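Local coordinates for protein 4-hydroxyphenylpyruvate dioxygenase (PDB 5HMQ) that dehydrates 3-dehydroshikimate to protocatechuate with the help of a divalent metal ion, a step in bacterial quinate and shikimate breakdown, at residues 15-20 and 39-44; 20-25 and 254-259; 60-65 and 84-89; 117-122 and 151-156; 376-381 and 399-404. All blocks are in the same frame, centred on the assembly; numbering follows the deposited sequence.

Interaction 1 (15-20 and 39-44); sequences TLPEKL and LYYAGS
The ring of Y41 lies against the first turn of helix 16-25, where L16 and P17 receive it from two different directions. L16 meets it near the root: its CD2 methyl is 4.0 Å from Y41 CB and equally close to CG, and the two side chains cross at about a right angle. P17 takes one side of the ring, with its CG 3.8 Å from Y41 CE1 and its CD alongside CD1 and CE1. The tyrosine reaches the helix because its CG is anti to the backbone N (chi1 175°), which directs the ring toward L16 and P17. The chain after it then folds back, and G43 N sits 3.4 Å above the plane over the centre of the ring. Y41 is thus held between the helix start and its own following loop, while V48 and M51 of helix 45-55 also touch it.

The helix end that supplies L16 and P17 is itself fixed by reciprocal bonds. E18 N donates to T15 OG1 over 3.1 Å, and T15 N donates to E18 OE1 over 3.0 Å, meeting the carboxylate from above its plane. Beside the contact, Y40 OH bonds to G408 O of the second subunit, so the loop also borders the dimer interface. T15 and E18 form a capping box, here opening the first helix of a TIM barrel and presenting L16 and P17 to the loop between helices 35-40 and 45-55.

Interaction 2 (20-25 and 254-259); sequences LEAIAA and QNAADG
A22 and A256 bring together the first and last helices of the TIM barrel, 16-25 and 252-276, and so help to close the ring of helices around the eight parallel strands. Along 254-259 the contact is concentrated on one residue. N255, just before it, turns its side chain elsewhere, to L12 and A250 in neighbouring loops. A256 then points toward the other helix, and its methyl is the part that enters the interface. CB of A256 lies 4.1 Å from CB of A22, a methyl-to-methyl touch with no longer side chain in between. The small size of both residues lets the backbones come near, the CA atoms of I23 and A256 being 5.6 Å apart. I23 itself directs its side chain away, toward V31 of strand 30-34 and L12 and F28 of loops, and offers chiefly its backbone to A256.

After A256 the second helix turns from the partner. D258 uses OD2 for a hydrogen bond to S457 OG, which links the barrel to the C-terminal part of the same chain, and G259 O accepts from S262 OG farther along the helix. No hydrogen bond spans the two segments, so the join is made by van der Waals packing in a buried setting. The catalytic metal ligand E241 has its side chain about 11 Å from that of I23. The shortest approach belongs to backbone and methyl together: A22 O is 3.5 Å from A256 CB.

Interaction 3 (60-65 and 84-89); sequences TLFQPF and ERKFDL
F62 and F65 of strand 58-66 pack against K86 and L89 of helix 76-93 in a classic beta-alpha-beta unit of the TIM barrel, whose next strand is 97-101. Strand and helix run nearly antiparallel, at 153°, with their axes 10.4 Å apart. The tight part is formed by F62 with L89 and by F65 with the K86 stem. F62 has CG anti to its backbone N (chi1 174°), sending the ring outward from the strand to the helix, where its CZ is 3.5 Å from L89 CD2. The two side chains cross at about a right angle, and F62 CE1 is 3.7 Å from L89 CD2. Both phenylalanines are buried.

The looser part lies farther along K86, which is partly exposed: K86 CD is 4.2 Å from F62 CE2, a slanting and more distant touch. The chain is bent at chi2 (-44°), which lets the methylenes follow the aromatic rings while the amine continues to a salt bridge with E35 outside the two segments. On the same helix D88 and E84 form salt bridges with R129.

Toward the catalytic centre, Q63 NE2 bonds to the metal ligand E241, so the strand that packs on this helix also meets the active site. F65 additionally makes a cation-pi contact with R82. Its ring receives the lysine at the edge, in plane, where K86 CG is 3.6 Å from both F65 CD2 and CE2.

Interaction 4 (117-122 and 151-156); sequences DDLRLL and WNLVRQ
L119 and V154 mark the nearest approach of the two helical backbones, with their CA atoms 7.5 Å apart. Between them the packing rests on two leucines that cross at about a right angle. L119 CD1 reaches across to L153 CB at 3.7 Å and also lies 4.0 Å from L153 CD1, so one methyl fits against both the root and a branch of its partner.

These helices, 112-128 and 147-157, are neighbours on the outside of the TIM barrel, on either side of strand 132-136 in sequence. Y135 of that strand touches both L119 and L153, and L162 of the next strand touches L119, which ties the pair to the barrel wall.

Farther along, R120 approaches the other helix without a hydrogen bond between the two segments. It bends at chi3, and its NH2 forms a salt bridge with D117 OD1 at 2.7 Å, within its own helix. The edge of the guanidinium faces the other helix, where R120 NH1 stands 3.7 Å from Q156 O and makes a weak hydrogen bond to A157 O. The side chain of Q156 bonds separately, NE2 to N152 OD1 over 2.6 Å, from above the carbonyl plane, and to E112 OE2.

Interaction 5 (376-381 and 399-404); sequences AALKRA and EVPAVR
A helix laid over a beta-sheet, as in the VOC modules of the glyoxalase superfamily, is the setting in which L378 and A381 meet P401 and V403. Helix 374-383 supplies the first pair, and the short strand 402-404 with the residue before it supplies the second, in the module that resembles the N-terminal part of hydroxyphenylpyruvate dioxygenase. The contact has two separate points, spaced by three residues on the helix and by two on the extended chain, so a step of nearly one helical turn matches alternate residues of the extended chain. P401 and V403 point toward the helix, whereas A402 between them points away, to Y412 and N396.

At the first point L378 lies obliquely against the proline. Its CG is anti to the backbone N (chi1 176°), which swings both methyls toward P401, just before the strand, although the side chain leaves the helix at a slant. The branched end straddles one carbon: CD2 is 4.0 Å and CD1 4.2 Å from P401 CB. L413 and P388 also touch L378, so neighbouring strands of the same sheet share this leucine.

No hydrogen bond links the two segments. The strand is held instead by backbone bonds of V403 with L411 and of A402 with F389 on its two neighbours, while R380 on the helix turns to a salt bridge with E268, in the second half of the long helix 252-276. At the second point a single alanine methyl faces a forked valine: A381 CB lies 3.7 Å from V403 CG2 and 4.1 Å from CG1.

How the interactions relate
Four of the contacts belong to the TIM-barrel domain and one to the dioxygenase-like domain that follows. Interactions 1 and 2 share helix 16-25 and L20, with centres 15 Å apart; interaction 1 is local, whereas interaction 2 spans more than 200 residues and joins the first barrel helix to the last. Interactions 3 and 4 fall between the two segments of interaction 2 in sequence, and their centres are 18 Å apart, joined by packing of F87 on L122. Interaction 5 comes last, its centre about 23 Å from that of interaction 2 and about 52 Å from that of interaction 4. Together they illustrate how successive local packings build the catalytic barrel, while a single long-range contact helps close it beside the C-terminal domain.

Interaction 1 (15-20 and 39-44)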
# COMPACT_ATOMS: atom_id res chain seq x y z
N THR C 15 9.71 3.09 -12.72
CA THR C 15 10.78 3.21 -13.70
C THR C 15 11.61 4.45 -13.42
O THR C 15 11.16 5.39 -12.76
CB THR C 15 10.22 3.30 -15.12
OG1 THR C 15 9.65 4.60 -15.31
CG2 THR C 15 9.11 2.29 -15.30
N LEU C 16 12.85 4.46 -13.92
CA LEU C 16 13.70 5.63 -13.75
C LEU C 16 13.07 6.90 -14.31
O LEU C 16 13.10 7.93 -13.62
CB LEU C 16 15.08 5.37 -14.36
CG LEU C 16 16.11 6.47 -14.11
CD1 LEU C 16 16.18 6.83 -12.63
CD2 LEU C 16 17.48 6.05 -14.63
N PRO C 17 12.48 6.91 -15.52
CA PRO C 17 11.80 8.14 -15.96
C PRO C 17 10.65 8.56 -15.06
O PRO C 17 10.46 9.77 -14.83
CB PRO C 17 11.31 7.77 -17.37
CG PRO C 17 12.25 6.73 -17.83
CD PRO C 17 12.55 5.92 -16.60
N GLU C 18 9.88 7.60 -14.54
CA GLU C 18 8.79 7.94 -13.63
C GLU C 18 9.33 8.58 -12.36
O GLU C 18 8.75 9.55 -11.85
CB GLU C 18 7.98 6.69 -13.31
CG GLU C 18 7.01 6.28 -14.41
CD GLU C 18 6.54 4.84 -14.27
OE1 GLU C 18 6.95 4.17 -13.30
OE2 GLU C 18 5.76 4.39 -15.14
N LYS C 19 10.43 8.05 -11.82
CA LYS C 19 11.03 8.64 -10.62
C LYS C 19 11.51 10.06 -10.88
O LYS C 19 11.22 10.98 -10.11
CB LYS C 19 12.18 7.76 -10.12
CG LYS C 19 11.75 6.40 -9.60
CD LYS C 19 12.95 5.61 -9.07
CE LYS C 19 12.53 4.23 -8.59
NZ LYS C 19 13.64 3.49 -7.92
N LEU C 20 12.23 10.26 -11.99
CA LEU C 20 12.80 11.57 -12.27
C LEU C 20 11.71 12.61 -12.48
O LEU C 20 11.84 13.76 -12.04
CB LEU C 20 13.72 11.51 -13.49
CG LEU C 20 14.95 10.62 -13.38
CD1 LEU C 20 15.67 10.56 -14.72
CD2 LEU C 20 15.88 11.13 -12.29
N LEU C 39 20.78 0.20 -14.01
CA LEU C 39 20.93 -1.14 -14.56
C LEU C 39 19.64 -1.62 -15.21
O LEU C 39 19.68 -2.35 -16.20
CB LEU C 39 21.37 -2.09 -13.45
CG LEU C 39 21.84 -3.49 -13.81
CD1 LEU C 39 23.07 -3.41 -14.71
CD2 LEU C 39 22.15 -4.27 -12.55
N TYR C 40 18.49 -1.22 -14.66
CA TYR C 40 17.19 -1.62 -15.18
C TYR C 40 16.64 -0.64 -16.20
O TYR C 40 15.61 -0.94 -16.82
CB TYR C 40 16.20 -1.78 -14.02
CG TYR C 40 16.43 -3.04 -13.21
CD1 TYR C 40 17.50 -3.15 -12.33
CD2 TYR C 40 15.56 -4.12 -13.33
CE1 TYR C 40 17.71 -4.29 -11.60
CE2 TYR C 40 15.76 -5.28 -12.59
CZ TYR C 40 16.84 -5.36 -11.73
OH TYR C 40 17.04 -6.50 -11.00
N TYR C 41 17.28 0.51 -16.40
CA TYR C 41 16.82 1.47 -17.38
C TYR C 41 17.37 1.10 -18.75
O TYR C 41 18.58 0.91 -18.91
CB TYR C 41 17.26 2.88 -16.99
CG TYR C 41 16.94 3.95 -18.01
CD1 TYR C 41 15.63 4.17 -18.42
CD2 TYR C 41 17.94 4.74 -18.55
CE1 TYR C 41 15.34 5.15 -19.35
CE2 TYR C 41 17.66 5.72 -19.48
CZ TYR C 41 16.35 5.92 -19.88
OH TYR C 41 16.06 6.89 -20.81
N ALA C 42 16.47 0.98 -19.74
CA ALA C 42 16.87 0.50 -21.06
C ALA C 42 17.65 1.53 -21.84
O ALA C 42 18.37 1.17 -22.78
CB ALA C 42 15.63 0.07 -21.85
N GLY C 43 17.54 2.81 -21.49
CA GLY C 43 18.25 3.86 -22.18
C GLY C 43 19.69 3.99 -21.72
O GLY C 43 20.21 3.19 -20.94
N SER C 44 20.33 5.04 -22.22
CA SER C 44 21.74 5.28 -21.99
C SER C 44 21.96 6.22 -20.81
O SER C 44 21.07 7.00 -20.44
CB SER C 44 22.37 5.88 -23.25
OG SER C 44 23.42 6.78 -22.94

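Interaction 2 (20-25 and 254-259)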
# COMPACT_ATOMS: atom_id res chain seq x y z
N LEU C 20 12.23 10.26 -11.99
CA LEU C 20 12.80 11.57 -12.27
C LEU C 20 11.71 12.61 -12.48
O LEU C 20 11.84 13.76 -12.04
CB LEU C 20 13.72 11.51 -13.49
CG LEU C 20 14.95 10.62 -13.38
CD1 LEU C 20 15.67 10.56 -14.72
CD2 LEU C 20 15.88 11.13 -12.29
N GLU C 21 10.61 12.23 -13.16
CA GLU C 21 9.51 13.18 -13.33
C GLU C 21 8.84 13.49 -12.00
O GLU C 21 8.52 14.65 -11.73
CB GLU C 21 8.49 12.66 -14.34
CG GLU C 21 9.02 12.68 -15.77
CD GLU C 21 8.08 11.96 -16.74
OE1 GLU C 21 6.96 11.60 -16.32
OE2 GLU C 21 8.44 11.82 -17.91
N ALA C 22 8.62 12.48 -11.16
CA ALA C 22 8.03 12.73 -9.85
C ALA C 22 8.94 13.60 -8.99
O ALA C 22 8.47 14.50 -8.27
CB ALA C 22 7.74 11.40 -9.14
N ILE C 23 10.25 13.35 -9.03
CA ILE C 23 11.20 14.14 -8.25
C ILE C 23 11.14 15.61 -8.67
O ILE C 23 11.10 16.51 -7.82
CB ILE C 23 12.62 13.56 -8.39
CG1 ILE C 23 12.72 12.21 -7.68
CG2 ILE C 23 13.65 14.53 -7.84
CD1 ILE C 23 13.98 11.44 -8.02
N ALA C 24 11.13 15.86 -9.98
CA ALA C 24 11.04 17.23 -10.46
C ALA C 24 9.69 17.86 -10.13
O ALA C 24 9.62 19.01 -9.70
CB ALA C 24 11.30 17.28 -11.97
N ALA C 25 8.60 17.11 -10.34
CA ALA C 25 7.27 17.64 -10.08
C ALA C 25 7.08 18.00 -8.62
O ALA C 25 6.30 18.91 -8.30
CB ALA C 25 6.21 16.63 -10.52
N GLN C 254 3.35 10.75 -4.64
CA GLN C 254 3.08 11.15 -3.26
C GLN C 254 4.31 10.94 -2.38
O GLN C 254 4.55 11.72 -1.45
CB GLN C 254 1.88 10.40 -2.70
CG GLN C 254 0.60 11.23 -2.69
CD GLN C 254 0.73 12.47 -1.82
OE1 GLN C 254 1.33 12.43 -0.74
NE2 GLN C 254 0.18 13.59 -2.29
N ASN C 255 5.09 9.88 -2.64
CA ASN C 255 6.34 9.71 -1.90
C ASN C 255 7.29 10.87 -2.17
O ASN C 255 7.94 11.37 -1.25
CB ASN C 255 6.99 8.38 -2.26
CG ASN C 255 6.36 7.20 -1.54
OD1 ASN C 255 5.56 7.38 -0.63
ND2 ASN C 255 6.74 5.99 -1.94
N ALA C 256 7.39 11.30 -3.43
CA ALA C 256 8.25 12.43 -3.76
C ALA C 256 7.76 13.71 -3.11
O ALA C 256 8.55 14.50 -2.58
CB ALA C 256 8.34 12.60 -5.28
N ALA C 257 6.44 13.93 -3.12
CA ALA C 257 5.88 15.12 -2.48
C ALA C 257 6.10 15.08 -0.97
O ALA C 257 6.47 16.09 -0.36
CB ALA C 257 4.39 15.25 -2.80
N ASP C 258 5.88 13.91 -0.35
CA ASP C 258 6.15 13.77 1.08
C ASP C 258 7.62 14.03 1.39
O ASP C 258 7.94 14.65 2.41
CB ASP C 258 5.75 12.37 1.55
CG ASP C 258 4.25 12.19 1.68
OD1 ASP C 258 3.52 13.20 1.62
OD2 ASP C 258 3.80 11.04 1.84
N GLY C 259 8.52 13.56 0.53
CA GLY C 259 9.94 13.80 0.74
C GLY C 259 10.28 15.28 0.79
O GLY C 259 10.95 15.75 1.71

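Interaction 3 (60-65 and 84-89)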
# COMPACT_ATOMS: atom_id res chain seq x y z
N THR C 60 23.04 15.20 -8.45
CA THR C 60 23.94 15.68 -7.40
C THR C 60 24.86 14.60 -6.84
O THR C 60 25.80 14.93 -6.12
CB THR C 60 23.13 16.29 -6.25
OG1 THR C 60 22.28 15.28 -5.68
CG2 THR C 60 22.26 17.43 -6.76
N LEU C 61 24.61 13.32 -7.15
CA LEU C 61 25.42 12.24 -6.60
C LEU C 61 25.16 10.96 -7.36
O LEU C 61 24.02 10.69 -7.77
CB LEU C 61 25.12 12.04 -5.10
CG LEU C 61 25.78 10.84 -4.42
CD1 LEU C 61 27.29 11.02 -4.32
CD2 LEU C 61 25.17 10.59 -3.05
N PHE C 62 26.21 10.16 -7.54
CA PHE C 62 26.10 8.80 -8.04
C PHE C 62 26.52 7.86 -6.92
O PHE C 62 27.54 8.09 -6.26
CB PHE C 62 26.98 8.59 -9.28
CG PHE C 62 27.02 7.17 -9.76
CD1 PHE C 62 25.97 6.64 -10.49
CD2 PHE C 62 28.11 6.35 -9.47
CE1 PHE C 62 26.01 5.33 -10.94
CE2 PHE C 62 28.15 5.04 -9.91
CZ PHE C 62 27.09 4.53 -10.64
N GLN C 63 25.74 6.80 -6.71
CA GLN C 63 25.97 5.90 -5.58
C GLN C 63 25.31 4.54 -5.81
O GLN C 63 24.36 4.44 -6.58
CB GLN C 63 25.45 6.54 -4.28
CG GLN C 63 23.94 6.77 -4.25
CD GLN C 63 23.27 6.08 -3.09
OE1 GLN C 63 23.61 4.95 -2.74
NE2 GLN C 63 22.30 6.75 -2.47
N PRO C 64 25.82 3.49 -5.14
CA PRO C 64 26.98 3.49 -4.25
C PRO C 64 28.21 2.82 -4.85
O PRO C 64 28.12 2.15 -5.87
CB PRO C 64 26.47 2.70 -3.05
CG PRO C 64 25.59 1.65 -3.69
CD PRO C 64 25.04 2.25 -4.98
N PHE C 65 29.36 3.02 -4.20
CA PHE C 65 30.61 2.34 -4.54
C PHE C 65 31.10 1.62 -3.29
O PHE C 65 31.52 2.26 -2.33
CB PHE C 65 31.65 3.33 -5.06
CG PHE C 65 32.84 2.68 -5.69
CD1 PHE C 65 33.89 2.23 -4.92
CD2 PHE C 65 32.91 2.52 -7.07
CE1 PHE C 65 35.00 1.63 -5.49
CE2 PHE C 65 34.01 1.91 -7.65
CZ PHE C 65 35.05 1.47 -6.86
N GLU C 84 37.46 3.51 -12.16
CA GLU C 84 37.56 4.24 -13.42
C GLU C 84 36.32 4.03 -14.28
O GLU C 84 35.88 4.96 -14.97
CB GLU C 84 38.82 3.82 -14.18
CG GLU C 84 40.13 4.24 -13.53
CD GLU C 84 40.36 5.74 -13.58
OE1 GLU C 84 39.91 6.37 -14.56
OE2 GLU C 84 40.99 6.28 -12.66
N ARG C 85 35.75 2.82 -14.25
CA ARG C 85 34.50 2.59 -14.97
C ARG C 85 33.36 3.43 -14.40
O ARG C 85 32.52 3.94 -15.15
CB ARG C 85 34.14 1.10 -14.94
CG ARG C 85 35.09 0.22 -15.74
CD ARG C 85 34.51 -1.17 -15.98
NE ARG C 85 34.16 -1.85 -14.74
CZ ARG C 85 35.01 -2.60 -14.03
NH1 ARG C 85 36.25 -2.77 -14.45
NH2 ARG C 85 34.60 -3.18 -12.91
N LYS C 86 33.31 3.58 -13.08
CA LYS C 86 32.30 4.45 -12.49
C LYS C 86 32.54 5.90 -12.86
O LYS C 86 31.59 6.65 -13.14
CB LYS C 86 32.26 4.27 -10.97
CG LYS C 86 32.01 2.83 -10.53
CD LYS C 86 30.89 2.18 -11.33
CE LYS C 86 30.88 0.67 -11.14
NZ LYS C 86 29.91 -0.01 -12.04
N PHE C 87 33.81 6.33 -12.88
CA PHE C 87 34.14 7.67 -13.36
C PHE C 87 33.64 7.88 -14.78
O PHE C 87 33.04 8.92 -15.09
CB PHE C 87 35.66 7.89 -13.29
CG PHE C 87 36.21 7.90 -11.89
CD1 PHE C 87 35.39 8.20 -10.81
CD2 PHE C 87 37.54 7.62 -11.66
CE1 PHE C 87 35.90 8.21 -9.52
CE2 PHE C 87 38.06 7.62 -10.38
CZ PHE C 87 37.23 7.92 -9.31
N ASP C 88 33.88 6.91 -15.67
CA ASP C 88 33.34 7.00 -17.03
C ASP C 88 31.83 7.17 -17.01
O ASP C 88 31.28 7.98 -17.77
CB ASP C 88 33.71 5.76 -17.84
CG ASP C 88 35.20 5.63 -18.09
OD1 ASP C 88 35.91 6.66 -18.05
OD2 ASP C 88 35.67 4.50 -18.33
N LEU C 89 31.15 6.42 -16.15
CA LEU C 89 29.69 6.49 -16.08
C LEU C 89 29.22 7.85 -15.61
O LEU C 89 28.24 8.40 -16.14
CB LEU C 89 29.18 5.38 -15.17
CG LEU C 89 27.68 5.14 -15.04
CD1 LEU C 89 27.12 4.79 -16.40
CD2 LEU C 89 27.42 4.00 -14.06

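Interaction 4 (117-122 and 151-156)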
# COMPACT_ATOMS: atom_id res chain seq x y z
N ASP C 117 46.07 5.70 2.93
CA ASP C 117 46.71 5.60 1.62
C ASP C 117 45.70 5.22 0.54
O ASP C 117 45.70 5.79 -0.55
CB ASP C 117 47.85 4.58 1.67
CG ASP C 117 48.97 5.00 2.61
OD1 ASP C 117 49.06 6.20 2.93
OD2 ASP C 117 49.75 4.12 3.04
N ASP C 118 44.83 4.25 0.84
CA ASP C 118 43.83 3.82 -0.14
C ASP C 118 42.87 4.95 -0.48
O ASP C 118 42.56 5.19 -1.66
CB ASP C 118 43.07 2.61 0.39
CG ASP C 118 43.85 1.31 0.26
OD1 ASP C 118 44.96 1.33 -0.31
OD2 ASP C 118 43.36 0.27 0.74
N LEU C 119 42.37 5.66 0.53
CA LEU C 119 41.42 6.74 0.29
C LEU C 119 42.06 7.89 -0.47
O LEU C 119 41.45 8.46 -1.39
CB LEU C 119 40.81 7.21 1.60
CG LEU C 119 39.88 6.22 2.30
CD1 LEU C 119 39.55 6.68 3.71
CD2 LEU C 119 38.60 6.01 1.50
N ARG C 120 43.29 8.27 -0.10
CA ARG C 120 43.98 9.32 -0.84
C ARG C 120 44.24 8.89 -2.28
O ARG C 120 44.07 9.69 -3.21
CB ARG C 120 45.30 9.69 -0.16
CG ARG C 120 46.14 10.67 -0.99
CD ARG C 120 47.42 11.10 -0.28
NE ARG C 120 48.08 9.99 0.38
CZ ARG C 120 48.24 9.89 1.70
NH1 ARG C 120 47.81 10.86 2.49
NH2 ARG C 120 48.86 8.83 2.21
N LEU C 121 44.63 7.63 -2.49
CA LEU C 121 44.85 7.14 -3.84
C LEU C 121 43.58 7.26 -4.67
O LEU C 121 43.62 7.71 -5.83
CB LEU C 121 45.34 5.69 -3.80
CG LEU C 121 45.51 4.96 -5.13
CD1 LEU C 121 46.53 5.66 -6.01
CD2 LEU C 121 45.93 3.52 -4.88
N LEU C 122 42.43 6.89 -4.10
CA LEU C 122 41.16 7.05 -4.80
C LEU C 122 40.86 8.52 -5.04
O LEU C 122 40.36 8.90 -6.10
CB LEU C 122 40.04 6.38 -4.01
CG LEU C 122 38.65 6.34 -4.67
CD1 LEU C 122 38.72 5.61 -6.00
CD2 LEU C 122 37.64 5.67 -3.74
N TRP C 151 35.98 11.19 9.21
CA TRP C 151 36.70 12.46 9.20
C TRP C 151 38.16 12.27 9.57
O TRP C 151 39.04 12.95 9.02
CB TRP C 151 36.03 13.46 10.14
CG TRP C 151 36.84 14.69 10.38
CD1 TRP C 151 37.23 15.20 11.58
CD2 TRP C 151 37.37 15.58 9.38
NE1 TRP C 151 37.97 16.35 11.39
CE2 TRP C 151 38.07 16.60 10.05
CE3 TRP C 151 37.33 15.60 7.98
CZ2 TRP C 151 38.72 17.63 9.38
CZ3 TRP C 151 37.97 16.63 7.31
CH2 TRP C 151 38.66 17.63 8.01
N ASN C 152 38.45 11.34 10.49
CA ASN C 152 39.84 11.05 10.83
C ASN C 152 40.63 10.64 9.60
O ASN C 152 41.74 11.13 9.37
CB ASN C 152 39.89 9.94 11.89
CG ASN C 152 41.30 9.68 12.39
OD1 ASN C 152 42.24 10.40 12.05
ND2 ASN C 152 41.47 8.61 13.16
N LEU C 153 40.07 9.73 8.79
CA LEU C 153 40.78 9.26 7.61
C LEU C 153 40.80 10.32 6.51
O LEU C 153 41.82 10.50 5.84
CB LEU C 153 40.15 7.96 7.10
CG LEU C 153 40.16 6.78 8.08
CD1 LEU C 153 39.41 5.59 7.51
CD2 LEU C 153 41.59 6.40 8.43
N VAL C 154 39.68 11.01 6.31
CA VAL C 154 39.61 12.04 5.27
C VAL C 154 40.57 13.18 5.59
O VAL C 154 41.25 13.71 4.70
CB VAL C 154 38.17 12.53 5.10
CG1 VAL C 154 38.12 13.77 4.21
CG2 VAL C 154 37.29 11.43 4.52
N ARG C 155 40.65 13.57 6.86
CA ARG C 155 41.56 14.64 7.26
C ARG C 155 43.01 14.26 7.00
O ARG C 155 43.79 15.04 6.45
CB ARG C 155 41.34 14.99 8.73
CG ARG C 155 42.19 16.13 9.24
CD ARG C 155 41.97 16.34 10.73
NE ARG C 155 42.11 15.09 11.48
CZ ARG C 155 43.28 14.53 11.78
NH1 ARG C 155 44.41 15.10 11.41
NH2 ARG C 155 43.31 13.39 12.47
N GLN C 156 43.39 13.04 7.39
CA GLN C 156 44.77 12.60 7.19
C GLN C 156 45.10 12.45 5.71
O GLN C 156 46.23 12.74 5.29
CB GLN C 156 45.02 11.28 7.92
CG GLN C 156 44.91 11.37 9.43
CD GLN C 156 45.30 10.08 10.12
OE1 GLN C 156 46.38 9.55 9.89
NE2 GLN C 156 44.41 9.56 10.95

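Interaction 5 (376-381 and 399-404)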
# COMPACT_ATOMS: atom_id res chain seq x y z
N ALA C 376 -3.10 32.59 9.59
CA ALA C 376 -1.83 31.92 9.84
C ALA C 376 -1.94 30.42 9.57
O ALA C 376 -1.03 29.82 8.99
CB ALA C 376 -1.36 32.18 11.27
N ALA C 377 -3.03 29.80 10.02
CA ALA C 377 -3.23 28.37 9.76
C ALA C 377 -3.32 28.10 8.27
O ALA C 377 -2.73 27.14 7.76
CB ALA C 377 -4.47 27.87 10.49
N LEU C 378 -4.06 28.94 7.54
CA LEU C 378 -4.21 28.73 6.10
C LEU C 378 -2.90 28.94 5.37
O LEU C 378 -2.56 28.16 4.47
CB LEU C 378 -5.28 29.67 5.54
CG LEU C 378 -5.44 29.61 4.03
CD1 LEU C 378 -5.91 28.23 3.61
CD2 LEU C 378 -6.41 30.68 3.54
N LYS C 379 -2.14 29.97 5.74
CA LYS C 379 -0.90 30.25 5.02
C LYS C 379 0.16 29.19 5.29
O LYS C 379 0.94 28.85 4.40
CB LYS C 379 -0.38 31.64 5.37
CG LYS C 379 -1.17 32.76 4.71
CD LYS C 379 -0.73 34.13 5.21
CE LYS C 379 -1.66 35.22 4.68
NZ LYS C 379 -1.33 36.55 5.26
N ARG C 380 0.20 28.65 6.52
CA ARG C 380 1.14 27.58 6.82
C ARG C 380 0.80 26.31 6.06
O ARG C 380 1.69 25.65 5.51
CB ARG C 380 1.18 27.31 8.32
CG ARG C 380 1.87 26.00 8.66
CD ARG C 380 2.00 25.79 10.15
NE ARG C 380 3.32 26.17 10.61
CZ ARG C 380 4.28 25.30 10.90
NH1 ARG C 380 4.06 24.00 10.77
NH2 ARG C 380 5.46 25.74 11.32
N ALA C 381 -0.49 25.94 6.02
CA ALA C 381 -0.89 24.76 5.27
C ALA C 381 -0.54 24.89 3.80
O ALA C 381 -0.13 23.92 3.16
CB ALA C 381 -2.39 24.50 5.46
N GLU C 399 -18.12 28.84 4.73
CA GLU C 399 -17.59 30.14 4.35
C GLU C 399 -16.21 30.42 4.92
O GLU C 399 -15.59 31.43 4.55
CB GLU C 399 -18.58 31.24 4.76
CG GLU C 399 -19.97 31.03 4.18
CD GLU C 399 -20.78 32.30 4.07
OE1 GLU C 399 -20.21 33.40 4.28
OE2 GLU C 399 -21.98 32.22 3.75
N VAL C 400 -15.70 29.56 5.80
CA VAL C 400 -14.33 29.66 6.29
C VAL C 400 -13.43 28.87 5.35
O VAL C 400 -13.93 28.02 4.59
CB VAL C 400 -14.22 29.14 7.74
CG1 VAL C 400 -15.08 29.99 8.67
CG2 VAL C 400 -14.63 27.67 7.81
N PRO C 401 -12.12 29.10 5.35
CA PRO C 401 -11.24 28.28 4.51
C PRO C 401 -11.15 26.85 5.02
O PRO C 401 -11.41 26.55 6.19
CB PRO C 401 -9.88 28.99 4.62
CG PRO C 401 -9.97 29.81 5.86
CD PRO C 401 -11.40 30.21 6.00
N ALA C 402 -10.78 25.95 4.11
CA ALA C 402 -10.65 24.54 4.41
C ALA C 402 -9.34 24.00 3.85
O ALA C 402 -8.84 24.49 2.84
CB ALA C 402 -11.83 23.73 3.84
N VAL C 403 -8.79 23.00 4.54
CA VAL C 403 -7.59 22.30 4.10
C VAL C 403 -7.95 20.84 3.85
O VAL C 403 -8.63 20.22 4.67
CB VAL C 403 -6.45 22.42 5.13
CG1 VAL C 403 -5.24 21.61 4.68
CG2 VAL C 403 -6.08 23.87 5.35
N ARG C 404 -7.50 20.31 2.71
CA ARG C 404 -7.82 18.93 2.35
C ARG C 404 -6.90 17.98 3.10
O ARG C 404 -5.67 18.14 3.09
CB ARG C 404 -7.68 18.75 0.84
CG ARG C 404 -8.09 17.38 0.29
CD ARG C 404 -7.39 17.07 -1.03
NE ARG C 404 -7.86 15.84 -1.67
CZ ARG C 404 -7.32 14.64 -1.53
NH1 ARG C 404 -6.26 14.46 -0.76
NH2 ARG C 404 -7.86 13.60 -2.17